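Local coordinates for protein glutamate racemase (Francisella tularensis subsp. tularensis, PDB 3OUT) that belongs to the Asp/Glu/hydantoin racemase family of alpha/beta proteins with two parallel sheets and holds D-glutamic acid in a pocket, at residues D240-L243 with K244-S247; T21-K24 with N25-I29. All coordinates share one frame; numbering follows the deposited sequence.

Interaction 1 of 2, residues D240-L243 with K244-S247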
ATOM      1  N   ASP B 240      -7.613   7.995   2.516  1.00  6.58           N
ATOM      2  CA  ASP B 240      -7.600   9.113   1.538  1.00  6.90           C
ATOM      3  C   ASP B 240      -8.775  10.021   1.803  1.00  7.35           C
ATOM      4  O   ASP B 240      -9.795   9.589   2.372  1.00  7.41           O
ATOM      5  CB  ASP B 240      -7.707   8.577   0.122  1.00  6.79           C
ATOM      6  CG  ASP B 240      -7.328   9.616  -0.915  1.00  8.63           C
ATOM      7  OD1 ASP B 240      -6.536  10.522  -0.531  1.00  9.34           O
ATOM      8  OD2 ASP B 240      -7.850   9.558  -2.061  1.00  8.76           O
ATOM      9  N   ILE B 241      -8.625  11.287   1.393  1.00  7.39           N
ATOM     10  CA  ILE B 241      -9.723  12.247   1.464  1.00  7.87           C
ATOM     11  C   ILE B 241      -9.772  12.932   0.105  1.00  8.33           C
ATOM     12  O   ILE B 241      -9.206  14.020  -0.082  1.00  8.92           O
ATOM     13  CB  ILE B 241      -9.610  13.240   2.674  1.00  7.16           C
ATOM     14  CG1 ILE B 241      -9.557  12.425   3.969  1.00  8.61           C
ATOM     15  CG2 ILE B 241     -10.768  14.238   2.633  1.00  7.55           C
ATOM     16  CD1 ILE B 241      -9.213  13.234   5.195  1.00  9.94           C
ATOM     17  N   PRO B 242     -10.452  12.302  -0.860  1.00  8.46           N
ATOM     18  CA  PRO B 242     -10.719  12.981  -2.135  1.00  9.39           C
ATOM     19  C   PRO B 242     -11.863  13.990  -2.029  1.00  8.94           C
ATOM     20  O   PRO B 242     -12.640  13.981  -1.063  1.00  8.54           O
ATOM     21  CB  PRO B 242     -11.098  11.835  -3.064  1.00  9.89           C
ATOM     22  CG  PRO B 242     -11.757  10.856  -2.132  1.00 11.50           C
ATOM     23  CD  PRO B 242     -11.048  10.946  -0.814  1.00  8.99           C
ATOM     24  N   LEU B 243     -11.984  14.851  -3.022  1.00 10.12           N
ATOM     25  CA  LEU B 243     -12.927  15.952  -2.930  1.00 10.16           C
ATOM     26  C   LEU B 243     -14.367  15.530  -2.696  1.00 10.08           C
ATOM     27  O   LEU B 243     -15.079  16.213  -1.989  1.00 10.55           O
ATOM     28  CB  LEU B 243     -12.848  16.770  -4.215  1.00 10.71           C
ATOM     29  CG  LEU B 243     -13.333  18.178  -4.251  1.00 14.42           C
ATOM     30  CD1 LEU B 243     -12.614  19.063  -3.217  1.00 10.40           C
ATOM     31  CD2 LEU B 243     -13.112  18.665  -5.703  1.00 16.46           C
ATOM     32  N   LYS B 244     -14.795  14.413  -3.284  1.00 10.91           N
ATOM     33  CA  LYS B 244     -16.185  13.976  -3.119  1.00 12.40           C
ATOM     34  C   LYS B 244     -16.456  13.228  -1.822  1.00 10.25           C
ATOM     35  O   LYS B 244     -17.616  12.910  -1.559  1.00 10.44           O
ATOM     36  CB  LYS B 244     -16.694  13.197  -4.348  1.00 13.85           C
ATOM     37  CG  LYS B 244     -17.159  14.147  -5.459  1.00 21.60           C
ATOM     38  CD  LYS B 244     -18.180  13.535  -6.467  1.00 27.12           C
ATOM     39  CE  LYS B 244     -17.460  12.861  -7.650  1.00 30.67           C
ATOM     40  NZ  LYS B 244     -18.191  12.830  -8.952  1.00 24.92           N
ATOM     41  N   PHE B 245     -15.443  12.973  -0.991  1.00  8.80           N
ATOM     42  CA  PHE B 245     -15.642  12.093   0.160  1.00  9.51           C
ATOM     43  C   PHE B 245     -16.630  12.615   1.209  1.00 10.05           C
ATOM     44  O   PHE B 245     -17.513  11.890   1.689  1.00  9.94           O
ATOM     45  CB  PHE B 245     -14.305  11.704   0.794  1.00  9.50           C
ATOM     46  CG  PHE B 245     -14.466  10.849   2.026  1.00 10.61           C
ATOM     47  CD1 PHE B 245     -15.005   9.580   1.926  1.00 12.56           C
ATOM     48  CD2 PHE B 245     -14.160  11.342   3.268  1.00 11.88           C
ATOM     49  CE1 PHE B 245     -15.183   8.763   3.038  1.00 10.46           C
ATOM     50  CE2 PHE B 245     -14.329  10.547   4.388  1.00 10.00           C
ATOM     51  CZ  PHE B 245     -14.872   9.241   4.269  1.00  9.03           C
ATOM     52  N   ARG B 246     -16.448  13.872   1.590  1.00 10.95           N
ATOM     53  CA  ARG B 246     -17.315  14.492   2.580  1.00 12.43           C
ATOM     54  C   ARG B 246     -18.752  14.324   2.191  1.00 12.17           C
ATOM     55  O   ARG B 246     -19.562  13.805   2.975  1.00 12.97           O
ATOM     56  CB  ARG B 246     -16.965  15.973   2.718  1.00 13.75           C
ATOM     57  CG  ARG B 246     -17.426  16.615   4.020  1.00 16.18           C
ATOM     58  CD  ARG B 246     -18.919  16.893   4.119  1.00 17.24           C
ATOM     59  NE  ARG B 246     -19.470  17.663   2.993  1.00 18.12           N
ATOM     60  CZ  ARG B 246     -20.769  17.753   2.681  1.00 17.93           C
ATOM     61  NH1 ARG B 246     -21.703  17.104   3.394  1.00 16.76           N
ATOM     62  NH2 ARG B 246     -21.146  18.480   1.616  1.00 18.69           N
ATOM     63  N   SER B 247     -19.082  14.721   0.977  1.00 11.53           N
ATOM     64  CA  SER B 247     -20.476  14.718   0.554  1.00 10.93           C
ATOM     65  C   SER B 247     -21.051  13.308   0.389  1.00 10.90           C
ATOM     66  O   SER B 247     -22.158  13.051   0.815  1.00 11.00           O
ATOM     67  CB  SER B 247     -20.646  15.559  -0.706  1.00 11.13           C
ATOM     68  OG  SER B 247     -20.018  14.968  -1.817  1.00 13.63           O
TER
HETATM   69  O   HOH W   1     -14.458  15.899   0.721  1.00 11.59           O
HETATM   70  O   HOH W   2     -17.596  16.404  -1.028  1.00 14.55           O
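Pro242 and Phe245 close a type I beta turn that leads into helix 245-253, with Leu243 and Lys244 at its corners. The turn bond runs from Phe245 N to Pro242 O at 3.0 Å and is nearly straight at the hydrogen (166°).

The apolar part is small. Pro242 CD lies 3.7 Å from Phe245 CB, and the Phe245 side chain also packs against Ile41 and Leu260. Leu243 packs on Asn124 of the third subunit, while Lys244 NZ forms a salt bridge with Glu155. Arg246 forms a salt bridge through NH1 with Glu250 OE1, and its NE hydrogen-bonds Gln258 O of the second subunit, so the turn sits where copies of the protein meet.

Water does much of the polar work at the start of the helix. Leu243 O is too far from Arg246 N for a direct bond; water 1 joins them, at 2.8 Å from Leu243 O and 3.0 Å from Arg246 N. Water 2 spans in the same way from Leu243 O to Ser247 N. A side-chain bond completes this first turn: Ser247 OG, set between its own backbone N and carbonyl carbon (chi1 68°), reaches back and donates to Lys244 O at 3.2 Å.

Interaction 2 of 2, residues T21-K24 with N25-I29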
ATOM      1  N   THR B  21     -23.232   3.902   7.320  0.50 10.72           N
ATOM      2  CA  THR B  21     -24.568   3.623   7.814  0.50 11.20           C
ATOM      3  C   THR B  21     -24.560   2.881   9.154  0.50 11.36           C
ATOM      4  O   THR B  21     -25.442   3.131   9.989  0.50 10.98           O
ATOM      5  CB  THR B  21     -25.405   2.860   6.804  0.50 12.08           C
ATOM      6  OG1 THR B  21     -25.672   3.715   5.679  0.50 10.88           O
ATOM      7  CG2 THR B  21     -26.699   2.396   7.459  0.50 11.56           C
ATOM      8  N   ILE B  22     -23.576   1.998   9.373  1.00 10.71           N
ATOM      9  CA  ILE B  22     -23.456   1.252  10.654  1.00 11.37           C
ATOM     10  C   ILE B  22     -23.163   2.234  11.783  1.00 11.05           C
ATOM     11  O   ILE B  22     -23.632   2.062  12.918  1.00 10.49           O
ATOM     12  CB  ILE B  22     -22.348   0.168  10.614  1.00 12.05           C
ATOM     13  CG1 ILE B  22     -22.784  -0.981   9.701  1.00 15.16           C
ATOM     14  CG2 ILE B  22     -21.976  -0.339  12.027  1.00 12.50           C
ATOM     15  CD1 ILE B  22     -23.636  -2.021  10.366  1.00 19.10           C
ATOM     16  N   VAL B  23     -22.370   3.272  11.502  1.00 10.18           N
ATOM     17  CA  VAL B  23     -22.108   4.290  12.503  1.00  9.69           C
ATOM     18  C   VAL B  23     -23.423   4.979  12.920  1.00 10.06           C
ATOM     19  O   VAL B  23     -23.718   5.142  14.109  1.00  9.46           O
ATOM     20  CB  VAL B  23     -21.055   5.310  11.990  1.00  9.68           C
ATOM     21  CG1 VAL B  23     -20.824   6.395  13.042  1.00  9.55           C
ATOM     22  CG2 VAL B  23     -19.748   4.569  11.715  1.00 11.09           C
ATOM     23  N   LYS B  24     -24.215   5.354  11.921  1.00  9.97           N
ATOM     24  CA  LYS B  24     -25.529   5.942  12.115  1.00 10.53           C
ATOM     25  C   LYS B  24     -26.400   5.008  13.007  1.00 10.62           C
ATOM     26  O   LYS B  24     -27.024   5.442  13.997  1.00 10.11           O
ATOM     27  CB  LYS B  24     -26.175   6.227  10.757  1.00 10.86           C
ATOM     28  CG  LYS B  24     -27.632   6.731  10.810  1.00 14.03           C
ATOM     29  CD  LYS B  24     -28.330   6.596   9.449  1.00 18.21           C
ATOM     30  CE  LYS B  24     -28.799   5.145   9.155  1.00 22.48           C
ATOM     31  NZ  LYS B  24     -29.474   4.956   7.810  1.00 24.65           N
ATOM     32  N   ASN B  25     -26.410   3.735  12.660  1.00 10.40           N
ATOM     33  CA  ASN B  25     -27.242   2.783  13.366  1.00  9.94           C
ATOM     34  C   ASN B  25     -26.797   2.683  14.817  1.00  9.82           C
ATOM     35  O   ASN B  25     -27.546   2.665  15.694  1.00  9.82           O
ATOM     36  CB  ASN B  25     -27.188   1.398  12.710  1.00 10.22           C
ATOM     37  CG  ASN B  25     -27.886   1.337  11.352  1.00 11.45           C
ATOM     38  OD1 ASN B  25     -28.825   2.015  11.097  1.00 17.08           O
ATOM     39  ND2 ASN B  25     -27.436   0.473  10.547  1.00 14.80           N
ATOM     40  N   LEU B  26     -25.494   2.594  15.007  1.00 10.39           N
ATOM     41  CA  LEU B  26     -24.944   2.481  16.353  1.00 10.52           C
ATOM     42  C   LEU B  26     -25.274   3.691  17.192  1.00 11.50           C
ATOM     43  O   LEU B  26     -25.554   3.568  18.330  1.00 12.29           O
ATOM     44  CB  LEU B  26     -23.416   2.216  16.372  1.00 10.26           C
ATOM     45  CG  LEU B  26     -22.941   0.879  15.812  1.00 11.16           C
ATOM     46  CD1 LEU B  26     -21.424   0.854  15.714  1.00 12.29           C
ATOM     47  CD2 LEU B  26     -23.422  -0.322  16.610  1.00 13.61           C
HETATM   48  N   MSE B  27     -25.216   4.865  16.575  1.00 11.77           N
HETATM   49  CA  MSE B  27     -25.493   6.114  17.270  1.00 11.29           C
HETATM   50  C   MSE B  27     -26.950   6.188  17.705  1.00 12.21           C
HETATM   51  O   MSE B  27     -27.308   6.982  18.574  1.00 12.48           O
HETATM   52  CB  MSE B  27     -25.148   7.311  16.382  1.00 13.71           C
HETATM   53  CG  MSE B  27     -23.659   7.596  16.276  1.00 14.91           C
HETATM   54 SE   MSE B  27     -23.256   9.035  15.023  1.00 34.15          SE
HETATM   55  CE  MSE B  27     -24.095   8.290  13.428  1.00 16.56           C
ATOM     56  N   SER B  28     -27.791   5.357  17.097  1.00 10.59           N
ATOM     57  CA  SER B  28     -29.208   5.343  17.437  1.00 10.06           C
ATOM     58  C   SER B  28     -29.588   4.357  18.533  1.00 11.02           C
ATOM     59  O   SER B  28     -30.607   4.526  19.112  1.00 10.98           O
ATOM     60  CB  SER B  28     -30.076   5.082  16.200  1.00 10.79           C
ATOM     61  OG  SER B  28     -30.127   3.729  15.889  1.00 12.31           O
ATOM     62  N   ILE B  29     -28.741   3.345  18.760  1.00  9.74           N
ATOM     63  CA  ILE B  29     -29.035   2.321  19.792  1.00 10.96           C
ATOM     64  C   ILE B  29     -28.042   2.328  20.957  1.00 12.16           C
ATOM     65  O   ILE B  29     -28.344   1.768  22.026  1.00 13.51           O
ATOM     66  CB  ILE B  29     -29.181   0.876  19.224  1.00 10.38           C
ATOM     67  CG1 ILE B  29     -27.882   0.377  18.592  1.00 12.54           C
ATOM     68  CG2 ILE B  29     -30.297   0.808  18.193  1.00 12.06           C
ATOM     69  CD1 ILE B  29     -28.005  -1.028  18.001  1.00 14.43           C
TER
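Asn25, whose backbone N is bonded to Thr21 O one helical turn earlier, has a carbonyl oxygen that takes several donors. Ser28 OG gives it a bond of 2.8 Å and Ser28 N a second of 3.0 Å, while Ile29 N adds a weak third. The serine chi1 of 81° swings the hydroxyl between its own backbone N and carbonyl carbon, from where it can reach back along the helix. Ser28 N is shared: its bond to Lys24 O, 3.2 Å long and bent to 123° at the hydrogen, is weak.

Earlier in the run the pattern is plain alpha-helical. Leu26 N donates to Ile22 O at 2.8 Å; Met27 N is likewise bonded to Val23 O, at a slightly greater length.

Side chains one turn apart then pack along the helix. Leu26 CD1 lies 3.9 Å from Ile22 CG2, one branch methyl against another. Met27, modelled as selenomethionine, runs past Val23 with SE 4.1 Å from Val23 CG1; the position of its terminal methyl is doubtful. The amide of Asn25 leans back over the preceding turn, its CG 3.3 Å from Thr21 O, but ND2 is too badly angled to bond that oxygen. Lys24 bends at chi3 (79°), which brings CE within 3.7 Å of Asn25 OD1.

This is the helix of the beta-alpha-beta unit formed by strand 10-14, helix 20-29 and strand 35-39. Ile22, Val23 and Leu26 rest on Val12 of strand 10-14. Asn25 faces Ser208 and Ser212 of helix 208-221, whereas Val23 and Met27 meet Leu253 of helix 245-253.

How the interactions relate
Interaction 2 comes first along the chain, and the two never touch: their centres are 21 Å apart and their nearest atoms about 10 Å. Both belong to the layer built on the six-stranded parallel sheet. Helix 20-29 connects strands 10-14 and 35-39, while the turn of interaction 1 follows strand 234-238, the strand beside 35-39 in the sheet. Helix 245-253 links them, since it starts at interaction 1 and presents Leu253 to interaction 2. The side chains of Phe245 and Ile22 are about 10 Å and about 9 Å from the bound D-glutamic acid, so neither contact is part of its pocket. Interaction 1 faces neighbouring subunits, whereas interaction 2 is touched by no other chain of the assembly.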